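Local coordinates for protein putative O-GlcNAcase nagJ (Clostridium perfringens, PDB 6PV5) that probably acts as a family 84 hexosaminidase, represented here by its catalytic barrel together with the flanking amino-terminal and helical domains, at residues 487-492 and 498-503; 502-507 and 609-614; 403-408 and 414-419. One frame throughout, in Å; residues are numbered along the deposited sequence.

How a barrel and a helical bundle are joined can be followed through three contacts running outward from the barrel. Contact 3 lies in the loop after barrel strand 399-403, contact 1 in the linker into helix 501-515, and contact 2 within the bundle. The centres of contacts 1 and 2 are about 8 Å apart, those of 1 and 3 about 13 Å, those of 2 and 3 about 20 Å. Tyr405 OH lies 2.6 Å from Thr491 O, tying contact 3 to contact 1. Lys414 NZ reaches Asp499 and Arg492 of contact 1 and Asn609 of contact 2. All three lie away from Asp305, the predicted proton donor.

Contact 1 (487-492 and 498-503); sequences ANHSTR and PDSPEI
In the linker that carries the chain from helix 480-487 to helix 501-515, the carboxylate of Asp499 folds back onto the backbone of Thr491 and Arg492. Its OD1 accepts from Thr491 N at 2.8 Å, nearly along the C-O axis, and from Arg492 N at 2.9 Å, on the syn side and 33° out of the carboxylate plane. The two N-H groups come from opposite faces of that plane, which should fix the group's rotation. OD2 forms a salt bridge with Lys414, and this setting would probably favour the charged form. A type I turn from Ala487 to Ser490 reverses the chain here, and Asn488 O, within that turn, takes Ser500 N at 2.9 Å just before the first turn of helix 501-515. Beside it, the ring of His489 receives Ser500 CB over one face as a CH-pi contact, 4.0 Å from the ring centroid and 23° off its normal. A water lies 2.8 Å from both His489 ND1 and Ser500 OG, while His489 NE2 bonds to Glu530 of helix 521-544. With CG opposite its backbone nitrogen (chi1 178°), Asn488 lays its amide along Ser500, ND2 3.6 Å from Ser500 CB and OD1 bonded to Arg497.

Contact 2 (502-507 and 609-614); sequences EIKNTI and NNVVDP
The bond from Ile507 N to Ile503 O, 2.9 Å long, is an ordinary helical one, but it sets two isoleucines one turn apart on the face of helix 501-515 that meets Val611. The closest approaches across the contact are carbon to carbon, and a single valine makes them from the other segment. Val611 CG1 is the atom that does most of the touching: it lies 3.9 Å from Ile503 CG2, 3.9 Å from Ile507 CD1 and 3.6 Å from Lys504 CA. That methyl stands opposite the backbone nitrogen of its own residue (chi1 178°), an orientation that carries it in among the three helix residues, against the main chain of Lys504 as well as the side chains. Ile503 crosses the valine at about a right angle, offering its CG2 branch, whereas Ile507 comes in at a slant with the end of its longer branch.

Both partners belong to the helical part that follows the catalytic barrel, a region resembling the post-catalytic domain of hyaluronidases. Helix 501-515 lies early in this part and helix 612-619 is the last in the modelled chain, so some hundred residues, mostly helical, separate the two. Val611 is the residue just ahead of that final helix. Helix 521-544 adjoins the same place, touching Ile503 through Leu527 and Glu530 and Val612 through Phe531.

At the margin, Lys504 passes slantwise over the other methyl with its aliphatic chain: Val611 CG2 is 3.9 Å from Lys504 CB and 4.1 Å from Lys504 CD. A bend at the last torsion (chi4 -62°) then turns the amine off, and Lys504 NZ forms a salt bridge with Asp508, one helical turn further on.

Contact 3 (403-408 and 414-419); sequences WNYPVN and KMALGP
Across the loop between barrel strands 399-403 and 431-436, the backbone closes on itself with Pro406 CA 5.2 Å from Ala416 CA, the chain turning at a cis peptide bond before Pro406. The strands are the last two of the (beta/alpha)8 barrel, and the contact is buried. Ala416 turns its methyl toward Pro406, with CB 3.4 Å from Pro406 O and 3.7 Å from Pro406 CB, and 3.7 Å from Tyr405 CE1, oblique to the ring. At one end of the contact, Asn408 ND2 donates to Lys414 O at 2.7 Å. This bond is nearly straight (169°) and lies in the plane of the asparagine amide, yet it meets the carbonyl from above, 45° out of the carbonyl plane. At its other end Tyr405 extends its ring away from its own backbone nitrogen (chi1 -176°), carrying the hydroxyl to the chain at Gly418. Gly418 N gives Tyr405 OH a weak bond, the stronger partner of that hydroxyl is Thr491 O, and Gly418 O lies in the ring plane at the edge, 3.5 Å from Tyr405 CE2. A water donates weakly to Tyr405 OH and also to Pro419 O, 2.6 Å from the latter.

Contact 1 (487-492 and 498-503)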
ATOM      1  N   ALA A 487       5.539  11.385 -11.982  1.00 22.02           N
ATOM      2  CA  ALA A 487       5.844  10.464 -10.890  1.00 23.82           C
ATOM      3  C   ALA A 487       7.229   9.830 -11.064  1.00 24.31           C
ATOM      4  O   ALA A 487       7.899   9.517 -10.082  1.00 23.69           O
ATOM      5  CB  ALA A 487       4.767   9.408 -10.799  1.00 21.52           C
ATOM      6  N   ASN A 488       7.669   9.676 -12.313  1.00 24.03           N
ATOM      7  CA  ASN A 488       8.995   9.145 -12.618  1.00 25.79           C
ATOM      8  C   ASN A 488      10.099   9.898 -11.879  1.00 25.99           C
ATOM      9  O   ASN A 488      11.136   9.310 -11.545  1.00 26.29           O
ATOM     10  CB  ASN A 488       9.209   9.055 -14.135  1.00 26.08           C
ATOM     11  CG  ASN A 488      10.568   8.550 -14.581  1.00 27.43           C
ATOM     12  OD1 ASN A 488      11.087   7.558 -14.074  1.00 24.62           O
ATOM     13  ND2 ASN A 488      11.151   9.231 -15.555  1.00 26.55           N
ATOM     14  N   HIS A 489       9.873  11.187 -11.583  1.00 25.75           N
ATOM     15  CA  HIS A 489      10.923  11.978 -10.955  1.00 23.65           C
ATOM     16  C   HIS A 489      10.728  12.065  -9.445  1.00 25.44           C
ATOM     17  O   HIS A 489      11.354  12.890  -8.793  1.00 23.23           O
ATOM     18  CB  HIS A 489      10.975  13.386 -11.561  1.00 25.29           C
ATOM     19  CG  HIS A 489      11.406  13.419 -12.987  1.00 24.18           C
ATOM     20  ND1 HIS A 489      12.698  13.695 -13.344  1.00 24.30           N
ATOM     21  CD2 HIS A 489      10.729  13.187 -14.135  1.00 23.87           C
ATOM     22  CE1 HIS A 489      12.808  13.661 -14.663  1.00 23.15           C
ATOM     23  NE2 HIS A 489      11.619  13.342 -15.169  1.00 24.49           N
ATOM     24  N   SER A 490       9.868  11.212  -8.879  1.00 26.84           N
ATOM     25  CA  SER A 490       9.487  11.372  -7.481  1.00 27.43           C
ATOM     26  C   SER A 490       9.258  10.013  -6.805  1.00 28.27           C
ATOM     27  O   SER A 490       8.191   9.797  -6.211  1.00 26.68           O
ATOM     28  CB  SER A 490       8.201  12.178  -7.413  1.00 25.50           C
ATOM     29  OG  SER A 490       8.099  12.823  -6.152  1.00 26.16           O
ATOM     30  N   THR A 491      10.199   9.074  -6.973  1.00 25.65           N
ATOM     31  CA  THR A 491       9.951   7.714  -6.500  1.00 26.99           C
ATOM     32  C   THR A 491      10.865   7.413  -5.322  1.00 25.86           C
ATOM     33  O   THR A 491      10.479   6.692  -4.423  1.00 28.96           O
ATOM     34  CB  THR A 491      10.024   6.644  -7.601  1.00 26.30           C
ATOM     35  OG1 THR A 491      11.330   6.653  -8.188  1.00 28.09           O
ATOM     36  CG2 THR A 491       8.999   6.843  -8.697  1.00 27.90           C
ATOM     37  N   ARG A 492      12.047   8.018  -5.310  1.00 23.64           N
ATOM     38  CA  ARG A 492      13.077   7.631  -4.365  1.00 26.01           C
ATOM     39  C   ARG A 492      13.109   8.604  -3.186  1.00 27.53           C
ATOM     40  O   ARG A 492      13.324   9.796  -3.380  1.00 27.05           O
ATOM     41  CB  ARG A 492      14.424   7.569  -5.098  1.00 26.77           C
ATOM     42  CG  ARG A 492      15.634   7.263  -4.225  1.00 28.23           C
ATOM     43  CD  ARG A 492      15.693   5.794  -3.808  1.00 28.59           C
ATOM     44  NE  ARG A 492      16.857   5.524  -2.964  1.00 27.61           N
ATOM     45  CZ  ARG A 492      17.198   4.335  -2.463  1.00 28.20           C
ATOM     46  NH1 ARG A 492      16.471   3.258  -2.708  1.00 27.44           N
ATOM     47  NH2 ARG A 492      18.285   4.229  -1.729  1.00 25.75           N
ATOM     48  N   PRO A 498      14.704   4.036  -7.811  1.00 29.38           N
ATOM     49  CA  PRO A 498      15.482   5.239  -8.151  1.00 28.45           C
ATOM     50  C   PRO A 498      14.725   6.133  -9.136  1.00 26.71           C
ATOM     51  O   PRO A 498      14.017   5.641 -10.007  1.00 26.84           O
ATOM     52  CB  PRO A 498      16.788   4.676  -8.772  1.00 28.43           C
ATOM     53  CG  PRO A 498      16.860   3.270  -8.153  1.00 34.82           C
ATOM     54  CD  PRO A 498      15.411   2.786  -8.170  1.00 29.50           C
ATOM     55  N   ASP A 499      14.857   7.453  -8.968  1.00 25.67           N
ATOM     56  CA  ASP A 499      14.163   8.414  -9.813  1.00 25.61           C
ATOM     57  C   ASP A 499      14.733   8.354 -11.235  1.00 26.60           C
ATOM     58  O   ASP A 499      15.939   8.170 -11.402  1.00 27.50           O
ATOM     59  CB  ASP A 499      14.447   9.840  -9.343  1.00 26.71           C
ATOM     60  CG  ASP A 499      13.866  10.204  -7.982  1.00 30.84           C
ATOM     61  OD1 ASP A 499      12.871   9.558  -7.569  1.00 29.02           O
ATOM     62  OD2 ASP A 499      14.393  11.173  -7.361  1.00 30.01           O
ATOM     63  N   SER A 500      13.849   8.491 -12.230  1.00 22.95           N
ATOM     64  CA  SER A 500      14.184   8.708 -13.630  1.00 27.50           C
ATOM     65  C   SER A 500      15.498   8.026 -14.019  1.00 27.20           C
ATOM     66  O   SER A 500      16.454   8.706 -14.407  1.00 25.29           O
ATOM     67  CB  SER A 500      14.215  10.194 -13.950  1.00 26.06           C
ATOM     68  OG  SER A 500      15.276  10.810 -13.229  1.00 24.21           O
ATOM     69  N   PRO A 501      15.576   6.669 -13.972  1.00 29.58           N
ATOM     70  CA  PRO A 501      16.852   5.955 -14.191  1.00 26.92           C
ATOM     71  C   PRO A 501      17.504   6.054 -15.578  1.00 26.15           C
ATOM     72  O   PRO A 501      18.730   6.033 -15.692  1.00 27.19           O
ATOM     73  CB  PRO A 501      16.480   4.485 -13.908  1.00 28.15           C
ATOM     74  CG  PRO A 501      14.981   4.430 -14.177  1.00 29.32           C
ATOM     75  CD  PRO A 501      14.450   5.760 -13.664  1.00 26.15           C
ATOM     76  N   GLU A 502      16.681   6.169 -16.622  1.00 27.05           N
ATOM     77  CA  GLU A 502      17.134   6.272 -17.997  1.00 30.66           C
ATOM     78  C   GLU A 502      17.735   7.654 -18.240  1.00 30.66           C
ATOM     79  O   GLU A 502      18.762   7.754 -18.912  1.00 30.37           O
ATOM     80  CB  GLU A 502      15.976   6.121 -18.985  1.00 30.37           C
ATOM     81  CG  GLU A 502      15.448   4.718 -19.125  1.00 43.76           C
ATOM     82  CD  GLU A 502      14.300   4.597 -20.125  1.00 54.35           C
ATOM     83  OE1 GLU A 502      13.186   4.223 -19.697  1.00 62.40           O
ATOM     84  OE2 GLU A 502      14.514   4.882 -21.332  1.00 62.45           O
ATOM     85  N   ILE A 503      17.053   8.698 -17.739  1.00 26.98           N
ATOM     86  CA  ILE A 503      17.562  10.065 -17.759  1.00 29.28           C
ATOM     87  C   ILE A 503      18.918  10.097 -17.055  1.00 28.06           C
ATOM     88  O   ILE A 503      19.856  10.718 -17.549  1.00 27.39           O
ATOM     89  CB  ILE A 503      16.563  11.079 -17.133  1.00 28.11           C
ATOM     90  CG1 ILE A 503      15.217  11.125 -17.863  1.00 30.12           C
ATOM     91  CG2 ILE A 503      17.171  12.469 -17.005  1.00 27.27           C
ATOM     92  CD1 ILE A 503      15.321  11.321 -19.372  1.00 30.20           C
TER
HETATM   93  O   HOH W   1      13.735   7.731 -16.909  1.00 15.33           O
HETATM   94  O   HOH W   2      14.901  13.171 -11.781  1.00 29.99           O

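Contact 2 (502-507 and 609-614)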
ATOM      1  N   GLU A 502      16.681   6.169 -16.622  1.00 27.05           N
ATOM      2  CA  GLU A 502      17.134   6.272 -17.997  1.00 30.66           C
ATOM      3  C   GLU A 502      17.735   7.654 -18.240  1.00 30.66           C
ATOM      4  O   GLU A 502      18.762   7.754 -18.912  1.00 30.37           O
ATOM      5  CB  GLU A 502      15.976   6.121 -18.985  1.00 30.37           C
ATOM      6  CG  GLU A 502      15.448   4.718 -19.125  1.00 43.76           C
ATOM      7  CD  GLU A 502      14.300   4.597 -20.125  1.00 54.35           C
ATOM      8  OE1 GLU A 502      13.186   4.223 -19.697  1.00 62.40           O
ATOM      9  OE2 GLU A 502      14.514   4.882 -21.332  1.00 62.45           O
ATOM     10  N   ILE A 503      17.053   8.698 -17.739  1.00 26.98           N
ATOM     11  CA  ILE A 503      17.562  10.065 -17.759  1.00 29.28           C
ATOM     12  C   ILE A 503      18.918  10.097 -17.055  1.00 28.06           C
ATOM     13  O   ILE A 503      19.856  10.718 -17.549  1.00 27.39           O
ATOM     14  CB  ILE A 503      16.563  11.079 -17.133  1.00 28.11           C
ATOM     15  CG1 ILE A 503      15.217  11.125 -17.863  1.00 30.12           C
ATOM     16  CG2 ILE A 503      17.171  12.469 -17.005  1.00 27.27           C
ATOM     17  CD1 ILE A 503      15.321  11.321 -19.372  1.00 30.20           C
ATOM     18  N   LYS A 504      19.022   9.412 -15.911  1.00 25.66           N
ATOM     19  CA  LYS A 504      20.265   9.420 -15.165  1.00 26.18           C
ATOM     20  C   LYS A 504      21.383   8.758 -15.973  1.00 29.60           C
ATOM     21  O   LYS A 504      22.519   9.228 -15.965  1.00 29.66           O
ATOM     22  CB  LYS A 504      20.165   8.704 -13.814  1.00 27.85           C
ATOM     23  CG  LYS A 504      21.449   8.846 -12.995  1.00 31.98           C
ATOM     24  CD  LYS A 504      21.405   8.358 -11.570  1.00 39.60           C
ATOM     25  CE  LYS A 504      22.650   8.737 -10.775  1.00 42.78           C
ATOM     26  NZ  LYS A 504      23.905   8.142 -11.317  1.00 40.29           N
ATOM     27  N   ASN A 505      21.075   7.635 -16.631  1.00 26.18           N
ATOM     28  CA  ASN A 505      22.096   6.984 -17.434  1.00 25.19           C
ATOM     29  C   ASN A 505      22.508   7.897 -18.580  1.00 25.30           C
ATOM     30  O   ASN A 505      23.691   8.005 -18.877  1.00 28.59           O
ATOM     31  CB  ASN A 505      21.643   5.611 -17.922  1.00 23.22           C
ATOM     32  CG  ASN A 505      21.677   4.624 -16.784  1.00 25.68           C
ATOM     33  OD1 ASN A 505      22.637   4.611 -16.005  1.00 25.76           O
ATOM     34  ND2 ASN A 505      20.643   3.811 -16.677  1.00 22.92           N
ATOM     35  N   THR A 506      21.530   8.556 -19.196  1.00 26.36           N
ATOM     36  CA  THR A 506      21.776   9.488 -20.287  1.00 29.53           C
ATOM     37  C   THR A 506      22.754  10.572 -19.852  1.00 30.00           C
ATOM     38  O   THR A 506      23.704  10.859 -20.576  1.00 31.51           O
ATOM     39  CB  THR A 506      20.466  10.047 -20.853  1.00 30.64           C
ATOM     40  OG1 THR A 506      19.777   8.923 -21.394  1.00 33.84           O
ATOM     41  CG2 THR A 506      20.674  11.047 -21.963  1.00 34.55           C
ATOM     42  N   ILE A 507      22.535  11.141 -18.655  1.00 31.12           N
ATOM     43  CA  ILE A 507      23.381  12.201 -18.122  1.00 25.85           C
ATOM     44  C   ILE A 507      24.782  11.659 -17.833  1.00 26.70           C
ATOM     45  O   ILE A 507      25.771  12.249 -18.257  1.00 27.85           O
ATOM     46  CB  ILE A 507      22.702  12.891 -16.921  1.00 24.64           C
ATOM     47  CG1 ILE A 507      21.529  13.742 -17.408  1.00 25.14           C
ATOM     48  CG2 ILE A 507      23.691  13.715 -16.096  1.00 24.27           C
ATOM     49  CD1 ILE A 507      20.449  13.986 -16.375  1.00 24.62           C
ATOM     50  N   ASN A 609      15.256  15.784  -7.668  1.00 26.19           N
ATOM     51  CA  ASN A 609      16.332  16.373  -6.876  1.00 25.17           C
ATOM     52  C   ASN A 609      17.599  15.510  -6.908  1.00 27.84           C
ATOM     53  O   ASN A 609      18.655  15.997  -6.532  1.00 26.10           O
ATOM     54  CB  ASN A 609      15.924  16.571  -5.407  1.00 24.32           C
ATOM     55  CG  ASN A 609      15.427  15.279  -4.794  1.00 26.15           C
ATOM     56  OD1 ASN A 609      14.481  14.673  -5.301  1.00 26.76           O
ATOM     57  ND2 ASN A 609      16.080  14.811  -3.746  1.00 27.43           N
ATOM     58  N   ASN A 610      17.504  14.251  -7.362  1.00 27.76           N
ATOM     59  CA  ASN A 610      18.647  13.341  -7.411  1.00 28.67           C
ATOM     60  C   ASN A 610      19.294  13.290  -8.807  1.00 27.44           C
ATOM     61  O   ASN A 610      20.449  12.895  -8.921  1.00 26.46           O
ATOM     62  CB  ASN A 610      18.281  11.885  -7.044  1.00 28.14           C
ATOM     63  CG  ASN A 610      17.740  11.725  -5.635  1.00 33.20           C
ATOM     64  OD1 ASN A 610      18.233  12.351  -4.706  1.00 37.44           O
ATOM     65  ND2 ASN A 610      16.738  10.880  -5.459  1.00 31.33           N
ATOM     66  N   VAL A 611      18.534  13.568  -9.871  1.00 24.86           N
ATOM     67  CA  VAL A 611      19.028  13.397 -11.239  1.00 27.01           C
ATOM     68  C   VAL A 611      19.043  14.729 -12.007  1.00 26.97           C
ATOM     69  O   VAL A 611      20.100  15.166 -12.448  1.00 26.68           O
ATOM     70  CB  VAL A 611      18.230  12.309 -11.990  1.00 27.13           C
ATOM     71  CG1 VAL A 611      18.704  12.162 -13.436  1.00 26.28           C
ATOM     72  CG2 VAL A 611      18.262  10.961 -11.251  1.00 23.45           C
ATOM     73  N   VAL A 612      17.887  15.392 -12.143  1.00 25.97           N
ATOM     74  CA  VAL A 612      17.796  16.591 -12.968  1.00 26.94           C
ATOM     75  C   VAL A 612      18.477  17.772 -12.272  1.00 28.94           C
ATOM     76  O   VAL A 612      19.191  18.559 -12.902  1.00 27.98           O
ATOM     77  CB  VAL A 612      16.341  16.917 -13.384  1.00 27.78           C
ATOM     78  CG1 VAL A 612      16.248  18.247 -14.124  1.00 25.95           C
ATOM     79  CG2 VAL A 612      15.749  15.818 -14.270  1.00 27.40           C
ATOM     80  N   ASP A 613      18.216  17.916 -10.969  1.00 27.38           N
ATOM     81  CA  ASP A 613      18.720  19.037 -10.208  1.00 24.71           C
ATOM     82  C   ASP A 613      20.253  19.128 -10.300  1.00 26.45           C
ATOM     83  O   ASP A 613      20.784  20.198 -10.613  1.00 25.08           O
ATOM     84  CB  ASP A 613      18.143  19.038  -8.790  1.00 25.95           C
ATOM     85  CG  ASP A 613      18.546  20.277  -8.010  1.00 26.58           C
ATOM     86  OD1 ASP A 613      19.708  20.348  -7.622  1.00 29.99           O
ATOM     87  OD2 ASP A 613      17.706  21.171  -7.851  1.00 28.20           O
ATOM     88  N   PRO A 614      21.044  18.076  -9.957  1.00 26.57           N
ATOM     89  CA  PRO A 614      22.499  18.154 -10.109  1.00 26.46           C
ATOM     90  C   PRO A 614      22.995  18.414 -11.532  1.00 27.12           C
ATOM     91  O   PRO A 614      24.070  19.002 -11.724  1.00 25.54           O
ATOM     92  CB  PRO A 614      23.040  16.803  -9.603  1.00 27.64           C
ATOM     93  CG  PRO A 614      21.791  15.891  -9.529  1.00 28.23           C
ATOM     94  CD  PRO A 614      20.617  16.820  -9.314  1.00 25.25           C
TER

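Contact 3 (403-408 and 414-419)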
ATOM      1  N   TRP A 403       6.306  -1.867   6.364  1.00 25.00           N
ATOM      2  CA  TRP A 403       7.094  -1.323   5.270  1.00 26.00           C
ATOM      3  C   TRP A 403       6.972   0.197   5.223  1.00 23.70           C
ATOM      4  O   TRP A 403       5.890   0.724   4.948  1.00 23.90           O
ATOM      5  CB  TRP A 403       6.693  -1.976   3.952  1.00 21.26           C
ATOM      6  CG  TRP A 403       7.601  -1.546   2.851  1.00 25.82           C
ATOM      7  CD1 TRP A 403       7.243  -0.917   1.694  1.00 26.04           C
ATOM      8  CD2 TRP A 403       9.034  -1.653   2.836  1.00 25.18           C
ATOM      9  NE1 TRP A 403       8.356  -0.663   0.944  1.00 27.81           N
ATOM     10  CE2 TRP A 403       9.470  -1.075   1.628  1.00 26.18           C
ATOM     11  CE3 TRP A 403       9.984  -2.160   3.733  1.00 25.91           C
ATOM     12  CZ2 TRP A 403      10.819  -0.994   1.285  1.00 26.66           C
ATOM     13  CZ3 TRP A 403      11.317  -2.099   3.386  1.00 26.67           C
ATOM     14  CH2 TRP A 403      11.722  -1.506   2.187  1.00 26.83           C
ATOM     15  N   ASN A 404       8.093   0.872   5.480  1.00 23.62           N
ATOM     16  CA  ASN A 404       8.120   2.323   5.625  1.00 24.54           C
ATOM     17  C   ASN A 404       8.253   3.015   4.260  1.00 25.24           C
ATOM     18  O   ASN A 404       9.230   3.714   3.978  1.00 26.70           O
ATOM     19  CB  ASN A 404       9.221   2.763   6.594  1.00 23.15           C
ATOM     20  CG  ASN A 404       8.745   2.743   8.032  1.00 24.89           C
ATOM     21  OD1 ASN A 404       7.611   3.126   8.310  1.00 25.20           O
ATOM     22  ND2 ASN A 404       9.578   2.266   8.941  1.00 24.32           N
ATOM     23  N   TYR A 405       7.235   2.841   3.428  1.00 24.90           N
ATOM     24  CA  TYR A 405       7.093   3.543   2.160  1.00 24.09           C
ATOM     25  C   TYR A 405       5.646   3.328   1.726  1.00 25.45           C
ATOM     26  O   TYR A 405       5.140   2.206   1.861  1.00 26.93           O
ATOM     27  CB  TYR A 405       8.067   2.922   1.153  1.00 21.44           C
ATOM     28  CG  TYR A 405       8.107   3.591  -0.190  1.00 22.39           C
ATOM     29  CD1 TYR A 405       9.068   4.555  -0.470  1.00 23.40           C
ATOM     30  CD2 TYR A 405       7.164   3.302  -1.160  1.00 20.34           C
ATOM     31  CE1 TYR A 405       9.117   5.187  -1.704  1.00 25.05           C
ATOM     32  CE2 TYR A 405       7.206   3.919  -2.398  1.00 23.32           C
ATOM     33  CZ  TYR A 405       8.184   4.866  -2.673  1.00 24.51           C
ATOM     34  OH  TYR A 405       8.214   5.498  -3.887  1.00 26.66           O
ATOM     35  N   PRO A 406       4.905   4.341   1.204  1.00 26.01           N
ATOM     36  CA  PRO A 406       5.439   5.667   0.859  1.00 23.76           C
ATOM     37  C   PRO A 406       5.675   6.732   1.926  1.00 23.89           C
ATOM     38  O   PRO A 406       6.037   7.866   1.588  1.00 21.06           O
ATOM     39  CB  PRO A 406       4.374   6.196  -0.125  1.00 23.32           C
ATOM     40  CG  PRO A 406       3.077   5.592   0.372  1.00 23.49           C
ATOM     41  CD  PRO A 406       3.500   4.192   0.808  1.00 23.69           C
ATOM     42  N   VAL A 407       5.550   6.367   3.212  1.00 22.95           N
ATOM     43  CA  VAL A 407       5.674   7.352   4.273  1.00 21.58           C
ATOM     44  C   VAL A 407       6.836   8.304   3.988  1.00 24.56           C
ATOM     45  O   VAL A 407       7.974   7.866   3.800  1.00 24.29           O
ATOM     46  CB  VAL A 407       5.823   6.712   5.667  1.00 22.77           C
ATOM     47  CG1 VAL A 407       7.039   5.796   5.754  1.00 22.09           C
ATOM     48  CG2 VAL A 407       5.898   7.770   6.761  1.00 22.75           C
ATOM     49  N   ASN A 408       6.575   9.617   4.112  1.00 25.02           N
ATOM     50  CA  ASN A 408       7.627  10.587   3.847  1.00 25.79           C
ATOM     51  C   ASN A 408       7.787  11.548   5.032  1.00 28.04           C
ATOM     52  O   ASN A 408       8.327  12.647   4.870  1.00 25.37           O
ATOM     53  CB  ASN A 408       7.380  11.330   2.527  1.00 22.73           C
ATOM     54  CG  ASN A 408       6.210  12.292   2.637  1.00 26.02           C
ATOM     55  OD1 ASN A 408       5.349  12.101   3.487  1.00 23.36           O
ATOM     56  ND2 ASN A 408       6.132  13.283   1.756  1.00 21.82           N
ATOM     57  N   LYS A 414       9.240  15.922  -0.158  1.00 23.22           N
ATOM     58  CA  LYS A 414       9.226  15.060  -1.335  1.00 24.11           C
ATOM     59  C   LYS A 414       8.091  14.040  -1.232  1.00 26.07           C
ATOM     60  O   LYS A 414       8.020  13.329  -0.235  1.00 27.25           O
ATOM     61  CB  LYS A 414      10.568  14.331  -1.470  1.00 22.07           C
ATOM     62  CG  LYS A 414      10.670  13.536  -2.757  1.00 21.61           C
ATOM     63  CD  LYS A 414      12.067  13.118  -3.170  1.00 21.95           C
ATOM     64  CE  LYS A 414      12.036  12.543  -4.582  1.00 23.04           C
ATOM     65  NZ  LYS A 414      13.379  12.059  -5.003  1.00 25.24           N
ATOM     66  N   MET A 415       7.253  13.929  -2.279  1.00 26.33           N
ATOM     67  CA  MET A 415       6.214  12.912  -2.340  1.00 28.82           C
ATOM     68  C   MET A 415       6.806  11.598  -2.861  1.00 31.31           C
ATOM     69  O   MET A 415       7.538  11.593  -3.844  1.00 27.46           O
ATOM     70  CB  MET A 415       5.061  13.305  -3.273  1.00 27.96           C
ATOM     71  CG  MET A 415       4.347  14.606  -2.921  1.00 31.59           C
ATOM     72  SD  MET A 415       3.588  14.531  -1.271  1.00 35.28           S
ATOM     73  CE  MET A 415       2.235  15.698  -1.417  1.00 35.90           C
ATOM     74  N   ALA A 416       6.432  10.474  -2.227  1.00 27.85           N
ATOM     75  CA  ALA A 416       6.790   9.155  -2.735  1.00 25.28           C
ATOM     76  C   ALA A 416       5.628   8.663  -3.583  1.00 25.19           C
ATOM     77  O   ALA A 416       4.541   8.422  -3.058  1.00 25.86           O
ATOM     78  CB  ALA A 416       7.079   8.220  -1.582  1.00 23.84           C
ATOM     79  N   LEU A 417       5.862   8.550  -4.895  1.00 22.82           N
ATOM     80  CA  LEU A 417       4.809   8.205  -5.836  1.00 23.29           C
ATOM     81  C   LEU A 417       5.200   6.951  -6.612  1.00 23.71           C
ATOM     82  O   LEU A 417       4.623   6.689  -7.664  1.00 25.44           O
ATOM     83  CB  LEU A 417       4.580   9.385  -6.803  1.00 23.08           C
ATOM     84  CG  LEU A 417       4.116  10.699  -6.152  1.00 24.41           C
ATOM     85  CD1 LEU A 417       4.060  11.821  -7.197  1.00 21.83           C
ATOM     86  CD2 LEU A 417       2.739  10.509  -5.516  1.00 22.09           C
ATOM     87  N   GLY A 418       6.161   6.174  -6.097  1.00 24.92           N
ATOM     88  CA  GLY A 418       6.611   4.987  -6.813  1.00 26.26           C
ATOM     89  C   GLY A 418       5.998   3.663  -6.341  1.00 27.99           C
ATOM     90  O   GLY A 418       5.272   3.601  -5.345  1.00 25.16           O
ATOM     91  N   PRO A 419       6.319   2.536  -7.024  1.00 27.92           N
ATOM     92  CA  PRO A 419       5.849   1.218  -6.595  1.00 26.26           C
ATOM     93  C   PRO A 419       6.664   0.706  -5.412  1.00 25.77           C
ATOM     94  O   PRO A 419       7.824   1.088  -5.219  1.00 24.75           O
ATOM     95  CB  PRO A 419       6.100   0.345  -7.838  1.00 25.93           C
ATOM     96  CG  PRO A 419       7.338   0.973  -8.451  1.00 27.78           C
ATOM     97  CD  PRO A 419       7.148   2.470  -8.243  1.00 26.90           C
TER
HETATM   98  O   HOH W   3       9.247   3.216  -5.295  1.00 24.28           O